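Local coordinates for peptidoglycan D,D-transpeptidase PbpA (Mycobacterium tuberculosis, PDB 3UN7), which probably cross-links the peptidoglycan of the mycobacterial cell wall as a penicillin-binding D,D-transpeptidase and is needed for the regulation of cell length, at residues A[197-202]-A[267-272]; A[212-217]-A[258-263]; A[411-416]-A[428-433]. All coordinates share one frame; numbering follows the deposited sequence.

All three contacts lie in the penicillin-binding transpeptidase domain. Contacts 1 and 3 are buried, whereas contact 2 is partly exposed. They share no segment, but strand 213-215 follows helix 196-205, and helix 266-275 follows helix 254-264, so contacts 1 and 2 join consecutive elements. Contact 1 packs helix on helix without a hydrogen bond across it. Contact 2 sets helix 254-264 against strand 213-215 through one glutamine-to-backbone bond and a mixed polar and apolar fringe. Contact 3 is a hairpin of the central antiparallel sheet, with paired backbone bonds and aromatic packing. Contact 1 touches both others, through Thr199 on Gly261 and Val197 on Ile415; contacts 2 and 3 do not touch.

Contact 1. Residues A[197-202]-A[267-272]; sequences VITTAA and DALRSM
Ala268 meets helix 196-205 through its backbone: its carbonyl O lies 3.8 Å from Ala202 CB, a plain van der Waals approach. One residue on, Leu269 reaches across with a single branch. Its CG stands anti to the backbone N (chi1 -162°), and CD1 beyond it settles against the backbone of Thr199, 3.8 Å from Thr199 CA. The same methyl touches Thr199 OG1, Ile198 CG2 and, more loosely, Ala202 CB, so it sits among three residues that span one turn of segment 197-202. The side chains of Leu269 and Ile198 cross at about a right angle. Thr199 OG1 does not depend on this neighbour for its polar needs, because it is hydrogen-bonded to the carbonyl of Ser307.

Met272 covers the other part of the interface. Its CB rests on Ala202 CB at 3.7 Å, where the two backbones come nearest, their CA atoms 5.5 Å apart. CG lies 3.8 Å from Ala201 CB and also touches Ile198 CG2 and Ile198 O. The chain then bends at both chi2 and chi3 and folds over Ala201, with SD near Ala201 CB and CE 3.7 Å from Ala201 O.

The axes of segments 197-202 and 267-272 approach to 8.9 Å, their N-to-C directions 114° apart. Phe276 extends the apolar surround by touching Ile198 and Ala201, and Ile323 of helix 317-328 covers Ile198 further. Helix 196-205 follows closely after Ser193, the acyl-ester nucleophile by similarity, whose side chain is about 10 Å from that of Thr199. With no hydrogen bond between the segments, the fit rests on methyl, methylene and thioether surfaces, and the backbone atoms beneath them, meeting in a buried core.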
ATOM      1  N   VAL A 197       7.744  -7.864 -11.570  1.00 32.70           N
ATOM      2  CA  VAL A 197       6.510  -7.601 -12.306  1.00 32.38           C
ATOM      3  C   VAL A 197       6.752  -6.468 -13.317  1.00 32.54           C
ATOM      4  O   VAL A 197       6.316  -6.544 -14.464  1.00 32.34           O
ATOM      5  CB  VAL A 197       5.345  -7.238 -11.353  1.00 32.52           C
ATOM      6  CG1 VAL A 197       4.136  -6.746 -12.138  1.00 32.70           C
ATOM      7  CG2 VAL A 197       4.964  -8.448 -10.477  1.00 30.01           C
ATOM      8  N   ILE A 198       7.461  -5.424 -12.893  1.00 32.41           N
ATOM      9  CA  ILE A 198       7.743  -4.293 -13.774  1.00 32.55           C
ATOM     10  C   ILE A 198       8.773  -4.675 -14.833  1.00 33.27           C
ATOM     11  O   ILE A 198       8.610  -4.347 -16.016  1.00 34.10           O
ATOM     12  CB  ILE A 198       8.193  -3.040 -12.968  1.00 32.82           C
ATOM     13  CG1 ILE A 198       7.111  -2.620 -11.958  1.00 32.69           C
ATOM     14  CG2 ILE A 198       8.559  -1.883 -13.889  1.00 32.41           C
ATOM     15  CD1 ILE A 198       5.688  -2.511 -12.521  1.00 33.25           C
ATOM     16  N   THR A 199       9.821  -5.384 -14.416  1.00 33.20           N
ATOM     17  CA  THR A 199      10.851  -5.837 -15.342  1.00 33.70           C
ATOM     18  C   THR A 199      10.212  -6.703 -16.432  1.00 33.74           C
ATOM     19  O   THR A 199      10.514  -6.538 -17.619  1.00 34.79           O
ATOM     20  CB  THR A 199      11.971  -6.620 -14.612  1.00 33.93           C
ATOM     21  OG1 THR A 199      12.502  -5.820 -13.548  1.00 34.27           O
ATOM     22  CG2 THR A 199      13.106  -7.035 -15.587  1.00 35.06           C
ATOM     23  N   THR A 200       9.331  -7.614 -16.027  1.00 32.70           N
ATOM     24  CA  THR A 200       8.632  -8.498 -16.966  1.00 32.83           C
ATOM     25  C   THR A 200       7.728  -7.710 -17.916  1.00 32.99           C
ATOM     26  O   THR A 200       7.738  -7.961 -19.125  1.00 33.70           O
ATOM     27  CB  THR A 200       7.807  -9.575 -16.225  1.00 32.56           C
ATOM     28  OG1 THR A 200       8.665 -10.275 -15.315  1.00 32.04           O
ATOM     29  CG2 THR A 200       7.162 -10.566 -17.199  1.00 31.18           C
ATOM     30  N   ALA A 201       6.955  -6.770 -17.361  1.00 32.26           N
ATOM     31  CA  ALA A 201       6.092  -5.890 -18.143  1.00 32.50           C
ATOM     32  C   ALA A 201       6.892  -5.128 -19.208  1.00 33.29           C
ATOM     33  O   ALA A 201       6.487  -5.059 -20.369  1.00 33.23           O
ATOM     34  CB  ALA A 201       5.361  -4.900 -17.219  1.00 31.92           C
ATOM     35  N   ALA A 202       8.034  -4.568 -18.807  1.00 33.55           N
ATOM     36  CA  ALA A 202       8.901  -3.846 -19.750  1.00 34.40           C
ATOM     37  C   ALA A 202       9.422  -4.752 -20.862  1.00 35.34           C
ATOM     38  O   ALA A 202       9.449  -4.345 -22.041  1.00 36.06           O
ATOM     39  CB  ALA A 202      10.045  -3.169 -19.027  1.00 34.28           C
ATOM     40  N   ASP A 267      16.340   2.578 -20.298  1.00 44.42           N
ATOM     41  CA  ASP A 267      15.280   3.459 -20.831  1.00 44.85           C
ATOM     42  C   ASP A 267      13.908   2.788 -20.749  1.00 43.44           C
ATOM     43  O   ASP A 267      12.938   3.396 -20.292  1.00 42.67           O
ATOM     44  CB  ASP A 267      15.555   3.855 -22.280  1.00 46.24           C
ATOM     45  CG  ASP A 267      16.711   4.848 -22.425  1.00 49.76           C
ATOM     46  OD1 ASP A 267      17.053   5.557 -21.448  1.00 52.65           O
ATOM     47  OD2 ASP A 267      17.270   4.920 -23.541  1.00 53.46           O
ATOM     48  N   ALA A 268      13.837   1.536 -21.203  1.00 42.96           N
ATOM     49  CA  ALA A 268      12.590   0.768 -21.185  1.00 42.17           C
ATOM     50  C   ALA A 268      12.080   0.512 -19.768  1.00 41.19           C
ATOM     51  O   ALA A 268      10.874   0.551 -19.521  1.00 40.72           O
ATOM     52  CB  ALA A 268      12.752  -0.542 -21.956  1.00 42.08           C
ATOM     53  N   LEU A 269      12.997   0.271 -18.832  1.00 41.06           N
ATOM     54  CA  LEU A 269      12.604   0.006 -17.442  1.00 40.44           C
ATOM     55  C   LEU A 269      12.054   1.278 -16.781  1.00 39.97           C
ATOM     56  O   LEU A 269      11.012   1.239 -16.122  1.00 38.81           O
ATOM     57  CB  LEU A 269      13.763  -0.627 -16.648  1.00 40.16           C
ATOM     58  CG  LEU A 269      13.472  -1.358 -15.328  1.00 40.85           C
ATOM     59  CD1 LEU A 269      12.308  -2.362 -15.409  1.00 39.62           C
ATOM     60  CD2 LEU A 269      14.728  -2.058 -14.858  1.00 41.03           C
ATOM     61  N   ARG A 270      12.747   2.399 -16.993  1.00 40.55           N
ATOM     62  CA  ARG A 270      12.310   3.734 -16.553  1.00 40.94           C
ATOM     63  C   ARG A 270      10.926   4.092 -17.083  1.00 40.07           C
ATOM     64  O   ARG A 270      10.103   4.664 -16.360  1.00 39.84           O
ATOM     65  CB  ARG A 270      13.286   4.816 -17.057  1.00 42.01           C
ATOM     66  CG  ARG A 270      14.683   4.791 -16.443  1.00 43.57           C
ATOM     67  CD  ARG A 270      15.518   6.041 -16.838  1.00 44.51           C
ATOM     68  NE  ARG A 270      16.912   5.905 -16.404  1.00 46.86           N
ATOM     69  CZ  ARG A 270      17.963   5.762 -17.214  1.00 48.94           C
ATOM     70  NH1 ARG A 270      19.183   5.626 -16.694  1.00 48.75           N
ATOM     71  NH2 ARG A 270      17.813   5.763 -18.537  1.00 49.29           N
ATOM     72  N   SER A 271      10.706   3.790 -18.361  1.00 40.00           N
ATOM     73  CA  SER A 271       9.449   4.057 -19.039  1.00 40.00           C
ATOM     74  C   SER A 271       8.312   3.221 -18.473  1.00 38.86           C
ATOM     75  O   SER A 271       7.208   3.732 -18.266  1.00 38.67           O
ATOM     76  CB  SER A 271       9.589   3.793 -20.541  1.00 41.48           C
ATOM     77  OG  SER A 271       8.327   3.930 -21.193  1.00 43.23           O
ATOM     78  N   MET A 272       8.577   1.941 -18.218  1.00 37.96           N
ATOM     79  CA  MET A 272       7.551   1.064 -17.637  1.00 37.12           C
ATOM     80  C   MET A 272       7.257   1.426 -16.183  1.00 36.92           C
ATOM     81  O   MET A 272       6.097   1.449 -15.768  1.00 36.57           O
ATOM     82  CB  MET A 272       7.910  -0.420 -17.777  1.00 36.54           C
ATOM     83  CG  MET A 272       6.751  -1.357 -17.405  1.00 35.71           C
ATOM     84  SD  MET A 272       5.248  -1.045 -18.371  1.00 36.27           S
ATOM     85  CE  MET A 272       5.795  -1.468 -20.018  1.00 34.73           C
TER

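Contact 2. Residues A[212-217]-A[258-263]; sequences EQLTAA and VQLGIR
Gln259 OE1 accepts a hydrogen bond from Thr215 N, the one bond that crosses this contact. It is short and nearly straight, 2.9 Å from Thr215 N to Gln259 OE1 with an angle of 173° at the hydrogen, although the donor is tilted 25° from the carbonyl plane. The same oxygen lies 3.4 Å from both Leu214 CA and Thr215 CG2, so carbons of both residues lie close beside the acceptor. An extended side chain, with CG anti to the backbone N (chi1 -173°), carries the Gln259 amide from the helix up to the strand.

Beside this bond, Leu214 CD1 rests on Leu260 CB at 4.2 Å, while CD2 lies 3.9 Å from Arg263 NH2. The Glu212 chain is bent at chi2, and its OE2 lies 4.0 Å from Leu260 CD1. Its OE1 stays 4.3 Å from Arg263 NE, too far for a salt bridge, although the opposite charges probably attract.

Further out, Thr215 OG1 accepts from Ala217 N, closing an ST turn where the strand ends, and Ala217 O in turn takes a bond from Thr255 OG1 on the helix. Backbone bonds from Leu214 to Val243 pair the strand with 242-244. The arrangement is a small two-stranded antiparallel sheet lying across helix 254-264, on the helical side of the transpeptidase domain.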
ATOM      1  N   GLU A 212      10.701 -17.602 -24.103  1.00 44.41           N
ATOM      2  CA  GLU A 212      12.096 -17.411 -24.452  1.00 44.65           C
ATOM      3  C   GLU A 212      13.007 -17.769 -23.284  1.00 43.80           C
ATOM      4  O   GLU A 212      12.613 -17.678 -22.116  1.00 42.92           O
ATOM      5  CB  GLU A 212      12.373 -15.988 -24.946  1.00 45.17           C
ATOM      6  CG  GLU A 212      12.355 -14.931 -23.855  1.00 46.61           C
ATOM      7  CD  GLU A 212      13.490 -13.947 -24.000  1.00 50.85           C
ATOM      8  OE1 GLU A 212      14.564 -14.331 -24.545  1.00 53.24           O
ATOM      9  OE2 GLU A 212      13.313 -12.796 -23.563  1.00 49.99           O
ATOM     10  N   GLN A 213      14.234 -18.149 -23.618  1.00 43.40           N
ATOM     11  CA  GLN A 213      15.121 -18.815 -22.676  1.00 43.13           C
ATOM     12  C   GLN A 213      16.091 -17.855 -22.000  1.00 42.44           C
ATOM     13  O   GLN A 213      16.742 -17.058 -22.668  1.00 42.65           O
ATOM     14  CB  GLN A 213      15.871 -19.950 -23.393  1.00 44.04           C
ATOM     15  CG  GLN A 213      14.931 -21.042 -23.944  1.00 44.25           C
ATOM     16  CD  GLN A 213      14.195 -21.784 -22.843  1.00 44.18           C
ATOM     17  OE1 GLN A 213      12.962 -21.783 -22.790  1.00 45.13           O
ATOM     18  NE2 GLN A 213      14.952 -22.395 -21.935  1.00 44.32           N
ATOM     19  N   LEU A 214      16.161 -17.932 -20.669  1.00 41.34           N
ATOM     20  CA  LEU A 214      17.077 -17.109 -19.876  1.00 40.33           C
ATOM     21  C   LEU A 214      17.928 -17.984 -18.964  1.00 40.74           C
ATOM     22  O   LEU A 214      17.550 -19.120 -18.648  1.00 40.26           O
ATOM     23  CB  LEU A 214      16.301 -16.100 -19.021  1.00 39.40           C
ATOM     24  CG  LEU A 214      15.304 -15.194 -19.733  1.00 38.03           C
ATOM     25  CD1 LEU A 214      14.322 -14.571 -18.713  1.00 38.67           C
ATOM     26  CD2 LEU A 214      16.039 -14.139 -20.508  1.00 36.97           C
ATOM     27  N   THR A 215      19.052 -17.435 -18.510  1.00 40.75           N
ATOM     28  CA  THR A 215      19.986 -18.183 -17.667  1.00 42.14           C
ATOM     29  C   THR A 215      19.325 -18.781 -16.424  1.00 41.95           C
ATOM     30  O   THR A 215      18.470 -18.155 -15.790  1.00 41.39           O
ATOM     31  CB  THR A 215      21.242 -17.362 -17.271  1.00 42.46           C
ATOM     32  OG1 THR A 215      22.096 -18.181 -16.467  1.00 44.85           O
ATOM     33  CG2 THR A 215      20.878 -16.097 -16.492  1.00 42.80           C
ATOM     34  N   ALA A 216      19.717 -20.013 -16.117  1.00 42.76           N
ATOM     35  CA  ALA A 216      19.282 -20.698 -14.916  1.00 42.98           C
ATOM     36  C   ALA A 216      20.402 -20.684 -13.878  1.00 43.79           C
ATOM     37  O   ALA A 216      20.240 -21.232 -12.791  1.00 44.15           O
ATOM     38  CB  ALA A 216      18.872 -22.132 -15.245  1.00 43.33           C
ATOM     39  N   ALA A 217      21.521 -20.037 -14.221  1.00 44.10           N
ATOM     40  CA  ALA A 217      22.737 -19.991 -13.392  1.00 45.19           C
ATOM     41  C   ALA A 217      22.479 -19.472 -11.981  1.00 45.06           C
ATOM     42  O   ALA A 217      21.712 -18.531 -11.814  1.00 44.76           O
ATOM     43  CB  ALA A 217      23.836 -19.146 -14.079  1.00 45.59           C
ATOM     44  N   VAL A 258      18.026 -10.378 -13.772  1.00 36.04           N
ATOM     45  CA  VAL A 258      19.193  -9.512 -13.948  1.00 37.04           C
ATOM     46  C   VAL A 258      19.531  -9.505 -15.444  1.00 37.23           C
ATOM     47  O   VAL A 258      19.652  -8.442 -16.066  1.00 37.48           O
ATOM     48  CB  VAL A 258      20.397 -10.002 -13.094  1.00 37.95           C
ATOM     49  CG1 VAL A 258      21.690  -9.270 -13.477  1.00 38.95           C
ATOM     50  CG2 VAL A 258      20.095  -9.806 -11.607  1.00 37.64           C
ATOM     51  N   GLN A 259      19.640 -10.697 -16.015  1.00 37.23           N
ATOM     52  CA  GLN A 259      19.929 -10.855 -17.446  1.00 38.03           C
ATOM     53  C   GLN A 259      18.835 -10.204 -18.307  1.00 37.69           C
ATOM     54  O   GLN A 259      19.131  -9.445 -19.226  1.00 37.67           O
ATOM     55  CB  GLN A 259      20.100 -12.341 -17.788  1.00 38.85           C
ATOM     56  CG  GLN A 259      20.562 -12.614 -19.216  1.00 40.09           C
ATOM     57  CD  GLN A 259      20.475 -14.071 -19.568  1.00 42.96           C
ATOM     58  OE1 GLN A 259      19.469 -14.727 -19.306  1.00 43.55           O
ATOM     59  NE2 GLN A 259      21.540 -14.598 -20.148  1.00 44.72           N
ATOM     60  N   LEU A 260      17.574 -10.461 -17.966  1.00 37.65           N
ATOM     61  CA  LEU A 260      16.446  -9.914 -18.721  1.00 37.55           C
ATOM     62  C   LEU A 260      16.380  -8.381 -18.674  1.00 37.76           C
ATOM     63  O   LEU A 260      16.150  -7.744 -19.692  1.00 37.43           O
ATOM     64  CB  LEU A 260      15.120 -10.524 -18.240  1.00 36.80           C
ATOM     65  CG  LEU A 260      13.851 -10.004 -18.941  1.00 37.86           C
ATOM     66  CD1 LEU A 260      13.822 -10.454 -20.409  1.00 37.67           C
ATOM     67  CD2 LEU A 260      12.574 -10.429 -18.214  1.00 36.16           C
ATOM     68  N   GLY A 261      16.566  -7.804 -17.486  1.00 37.79           N
ATOM     69  CA  GLY A 261      16.510  -6.354 -17.325  1.00 37.94           C
ATOM     70  C   GLY A 261      17.627  -5.642 -18.063  1.00 38.79           C
ATOM     71  O   GLY A 261      17.406  -4.632 -18.737  1.00 38.85           O
ATOM     72  N   ILE A 262      18.840  -6.155 -17.926  1.00 39.67           N
ATOM     73  CA  ILE A 262      19.971  -5.598 -18.672  1.00 41.40           C
ATOM     74  C   ILE A 262      19.697  -5.678 -20.183  1.00 41.92           C
ATOM     75  O   ILE A 262      19.937  -4.719 -20.906  1.00 42.16           O
ATOM     76  CB  ILE A 262      21.318  -6.247 -18.261  1.00 41.90           C
ATOM     77  CG1 ILE A 262      21.684  -5.822 -16.832  1.00 42.75           C
ATOM     78  CG2 ILE A 262      22.442  -5.888 -19.259  1.00 43.13           C
ATOM     79  CD1 ILE A 262      22.714  -6.723 -16.153  1.00 45.12           C
ATOM     80  N   ARG A 263      19.141  -6.797 -20.640  1.00 42.23           N
ATOM     81  CA  ARG A 263      18.787  -6.953 -22.058  1.00 43.04           C
ATOM     82  C   ARG A 263      17.727  -5.930 -22.476  1.00 43.03           C
ATOM     83  O   ARG A 263      17.798  -5.346 -23.557  1.00 43.17           O
ATOM     84  CB  ARG A 263      18.249  -8.358 -22.307  1.00 43.20           C
ATOM     85  CG  ARG A 263      18.208  -8.754 -23.770  1.00 46.31           C
ATOM     86  CD  ARG A 263      17.103  -9.776 -24.052  1.00 50.11           C
ATOM     87  NE  ARG A 263      17.367 -11.183 -23.705  1.00 53.44           N
ATOM     88  CZ  ARG A 263      18.555 -11.779 -23.563  1.00 56.09           C
ATOM     89  NH1 ARG A 263      19.700 -11.118 -23.722  1.00 57.34           N
ATOM     90  NH2 ARG A 263      18.593 -13.076 -23.258  1.00 56.48           N
TER

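Contact 3. Residues A[411-416]-A[428-433]; sequences HAWYIA and AVLVEN
His411 and Leu430 turn their side chains so that each meets the opposite strand. In His411, CG lies anti to the carbonyl carbon (chi1 -58°), and the ring presents ND1 to Asn433 N, which donates in the ring plane at 3.2 Å. In Leu430, CG is anti to the backbone N (chi1 166°), and CD1 beyond it comes over one face of the Trp413 indole, a CH-pi contact 3.7 Å from the centroid of the five-membered ring. CD1 also touches His411 CB, so the methyl meets both aromatic side chains.

Ala412 with Val431 and Tyr414 with Val429 are hydrogen-bonded pairs, and Trp413 with Leu430 and Ile415 with Ala428 the non-hydrogen-bonded ones. Val431 N to Ala412 O, 2.8 Å, is almost straight.

The polar ends find partners beyond the hairpin: Trp413 NE1 bonds to Pro190 O, and Glu432 OE2 to Arg183 and Tyr189. His411 stacks on His401. The Trp413 side chain is about 7 Å from that of Ser193, the acyl-ester serine assigned by similarity. Strand 411-418 pairs with 393-399, whose Lys395-Thr396-Gly397 is the KTG motif of the penicillin-recognising fold, and 425-431 with 131-136. Helix 446-458 packs on the Tyr414, Val429 and Val431 face, and helix 317-328 on that of Trp413, Ile415 and Ala428.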
ATOM      1  N   HIS A 411      13.073  -7.326   3.918  1.00 36.07           N
ATOM      2  CA  HIS A 411      11.627  -7.153   3.999  1.00 34.55           C
ATOM      3  C   HIS A 411      10.914  -8.283   3.268  1.00 33.99           C
ATOM      4  O   HIS A 411      11.483  -8.887   2.364  1.00 34.04           O
ATOM      5  CB  HIS A 411      11.215  -5.831   3.353  1.00 33.68           C
ATOM      6  CG  HIS A 411      11.854  -4.623   3.967  1.00 35.03           C
ATOM      7  ND1 HIS A 411      12.033  -4.483   5.325  1.00 36.21           N
ATOM      8  CD2 HIS A 411      12.334  -3.486   3.404  1.00 35.21           C
ATOM      9  CE1 HIS A 411      12.612  -3.319   5.572  1.00 37.72           C
ATOM     10  NE2 HIS A 411      12.803  -2.695   4.423  1.00 34.47           N
ATOM     11  N   ALA A 412       9.662  -8.548   3.633  1.00 32.97           N
ATOM     12  CA  ALA A 412       8.870  -9.557   2.936  1.00 31.97           C
ATOM     13  C   ALA A 412       7.665  -8.853   2.356  1.00 31.39           C
ATOM     14  O   ALA A 412       6.952  -8.160   3.079  1.00 30.82           O
ATOM     15  CB  ALA A 412       8.433 -10.641   3.888  1.00 32.38           C
ATOM     16  N   TRP A 413       7.461  -9.031   1.054  1.00 29.98           N
ATOM     17  CA  TRP A 413       6.374  -8.413   0.324  1.00 29.92           C
ATOM     18  C   TRP A 413       5.460  -9.488  -0.240  1.00 29.72           C
ATOM     19  O   TRP A 413       5.924 -10.563  -0.630  1.00 29.93           O
ATOM     20  CB  TRP A 413       6.911  -7.669  -0.887  1.00 29.59           C
ATOM     21  CG  TRP A 413       7.517  -6.308  -0.698  1.00 29.79           C
ATOM     22  CD1 TRP A 413       8.848  -6.012  -0.619  1.00 30.40           C
ATOM     23  CD2 TRP A 413       6.822  -5.047  -0.684  1.00 29.49           C
ATOM     24  NE1 TRP A 413       9.028  -4.647  -0.512  1.00 30.47           N
ATOM     25  CE2 TRP A 413       7.799  -4.033  -0.569  1.00 29.30           C
ATOM     26  CE3 TRP A 413       5.466  -4.684  -0.745  1.00 29.72           C
ATOM     27  CZ2 TRP A 413       7.466  -2.667  -0.499  1.00 30.82           C
ATOM     28  CZ3 TRP A 413       5.126  -3.310  -0.681  1.00 30.10           C
ATOM     29  CH2 TRP A 413       6.126  -2.327  -0.562  1.00 29.55           C
ATOM     30  N   TYR A 414       4.172  -9.163  -0.331  1.00 29.21           N
ATOM     31  CA  TYR A 414       3.208  -9.943  -1.106  1.00 28.91           C
ATOM     32  C   TYR A 414       2.323  -8.933  -1.808  1.00 28.94           C
ATOM     33  O   TYR A 414       1.760  -8.060  -1.165  1.00 29.16           O
ATOM     34  CB  TYR A 414       2.360 -10.794  -0.174  1.00 29.66           C
ATOM     35  CG  TYR A 414       1.324 -11.714  -0.812  1.00 29.67           C
ATOM     36  CD1 TYR A 414       1.701 -12.910  -1.433  1.00 29.61           C
ATOM     37  CD2 TYR A 414      -0.039 -11.418  -0.724  1.00 30.11           C
ATOM     38  CE1 TYR A 414       0.745 -13.776  -1.969  1.00 29.26           C
ATOM     39  CE2 TYR A 414      -0.993 -12.258  -1.248  1.00 29.06           C
ATOM     40  CZ  TYR A 414      -0.602 -13.423  -1.882  1.00 30.65           C
ATOM     41  OH  TYR A 414      -1.574 -14.239  -2.384  1.00 32.91           O
ATOM     42  N   ILE A 415       2.221  -9.027  -3.128  1.00 28.78           N
ATOM     43  CA  ILE A 415       1.245  -8.233  -3.866  1.00 28.13           C
ATOM     44  C   ILE A 415       0.337  -9.184  -4.639  1.00 28.52           C
ATOM     45  O   ILE A 415       0.797 -10.221  -5.117  1.00 28.16           O
ATOM     46  CB  ILE A 415       1.887  -7.146  -4.774  1.00 27.80           C
ATOM     47  CG1 ILE A 415       2.808  -7.756  -5.843  1.00 29.33           C
ATOM     48  CG2 ILE A 415       2.680  -6.139  -3.918  1.00 26.64           C
ATOM     49  CD1 ILE A 415       3.181  -6.761  -6.956  1.00 27.55           C
ATOM     50  N   ALA A 416      -0.952  -8.853  -4.727  1.00 28.26           N
ATOM     51  CA  ALA A 416      -1.911  -9.838  -5.231  1.00 29.84           C
ATOM     52  C   ALA A 416      -3.231  -9.232  -5.632  1.00 29.94           C
ATOM     53  O   ALA A 416      -3.549  -8.109  -5.256  1.00 30.54           O
ATOM     54  CB  ALA A 416      -2.136 -10.952  -4.190  1.00 29.98           C
ATOM     55  N   ALA A 428      -1.410  -5.143  -1.165  1.00 27.68           N
ATOM     56  CA  ALA A 428       0.031  -5.193  -0.944  1.00 27.63           C
ATOM     57  C   ALA A 428       0.267  -5.350   0.529  1.00 27.81           C
ATOM     58  O   ALA A 428      -0.340  -4.639   1.340  1.00 27.37           O
ATOM     59  CB  ALA A 428       0.721  -3.947  -1.439  1.00 27.12           C
ATOM     60  N   VAL A 429       1.148  -6.285   0.865  1.00 27.88           N
ATOM     61  CA  VAL A 429       1.564  -6.499   2.248  1.00 27.72           C
ATOM     62  C   VAL A 429       3.047  -6.260   2.270  1.00 27.95           C
ATOM     63  O   VAL A 429       3.799  -6.838   1.463  1.00 28.42           O
ATOM     64  CB  VAL A 429       1.272  -7.931   2.709  1.00 28.32           C
ATOM     65  CG1 VAL A 429       1.774  -8.173   4.140  1.00 27.78           C
ATOM     66  CG2 VAL A 429      -0.202  -8.239   2.581  1.00 27.14           C
ATOM     67  N   LEU A 430       3.474  -5.371   3.155  1.00 27.71           N
ATOM     68  CA  LEU A 430       4.890  -5.265   3.464  1.00 28.72           C
ATOM     69  C   LEU A 430       5.119  -5.616   4.930  1.00 29.53           C
ATOM     70  O   LEU A 430       4.540  -4.977   5.822  1.00 29.43           O
ATOM     71  CB  LEU A 430       5.427  -3.862   3.154  1.00 28.33           C
ATOM     72  CG  LEU A 430       6.808  -3.662   3.792  1.00 30.31           C
ATOM     73  CD1 LEU A 430       7.935  -4.226   2.918  1.00 28.37           C
ATOM     74  CD2 LEU A 430       6.988  -2.206   4.101  1.00 31.40           C
ATOM     75  N   VAL A 431       5.942  -6.648   5.172  1.00 30.15           N
ATOM     76  CA  VAL A 431       6.384  -6.988   6.513  1.00 30.58           C
ATOM     77  C   VAL A 431       7.856  -6.622   6.617  1.00 31.68           C
ATOM     78  O   VAL A 431       8.717  -7.285   6.017  1.00 31.46           O
ATOM     79  CB  VAL A 431       6.227  -8.502   6.844  1.00 31.36           C
ATOM     80  CG1 VAL A 431       6.748  -8.776   8.233  1.00 31.41           C
ATOM     81  CG2 VAL A 431       4.761  -8.941   6.728  1.00 29.76           C
ATOM     82  N   GLU A 432       8.136  -5.553   7.355  1.00 31.71           N
ATOM     83  CA  GLU A 432       9.511  -5.102   7.552  1.00 32.95           C
ATOM     84  C   GLU A 432      10.320  -6.169   8.303  1.00 34.36           C
ATOM     85  O   GLU A 432       9.876  -6.693   9.332  1.00 34.30           O
ATOM     86  CB  GLU A 432       9.533  -3.772   8.308  1.00 33.05           C
ATOM     87  CG  GLU A 432       8.889  -2.631   7.527  1.00 33.16           C
ATOM     88  CD  GLU A 432       9.196  -1.266   8.107  1.00 34.08           C
ATOM     89  OE1 GLU A 432      10.337  -1.038   8.558  1.00 37.20           O
ATOM     90  OE2 GLU A 432       8.289  -0.410   8.087  1.00 33.91           O
ATOM     91  N   ASN A 433      11.493  -6.485   7.760  1.00 35.41           N
ATOM     92  CA  ASN A 433      12.390  -7.509   8.309  1.00 36.87           C
ATOM     93  C   ASN A 433      11.731  -8.891   8.417  1.00 37.14           C
ATOM     94  O   ASN A 433      12.135  -9.712   9.227  1.00 37.68           O
ATOM     95  CB  ASN A 433      12.973  -7.060   9.657  1.00 38.15           C
ATOM     96  CG  ASN A 433      13.969  -5.911   9.512  1.00 40.56           C
ATOM     97  OD1 ASN A 433      13.683  -4.918   8.860  1.00 43.33           O
ATOM     98  ND2 ASN A 433      15.146  -6.051  10.117  1.00 44.35           N
TER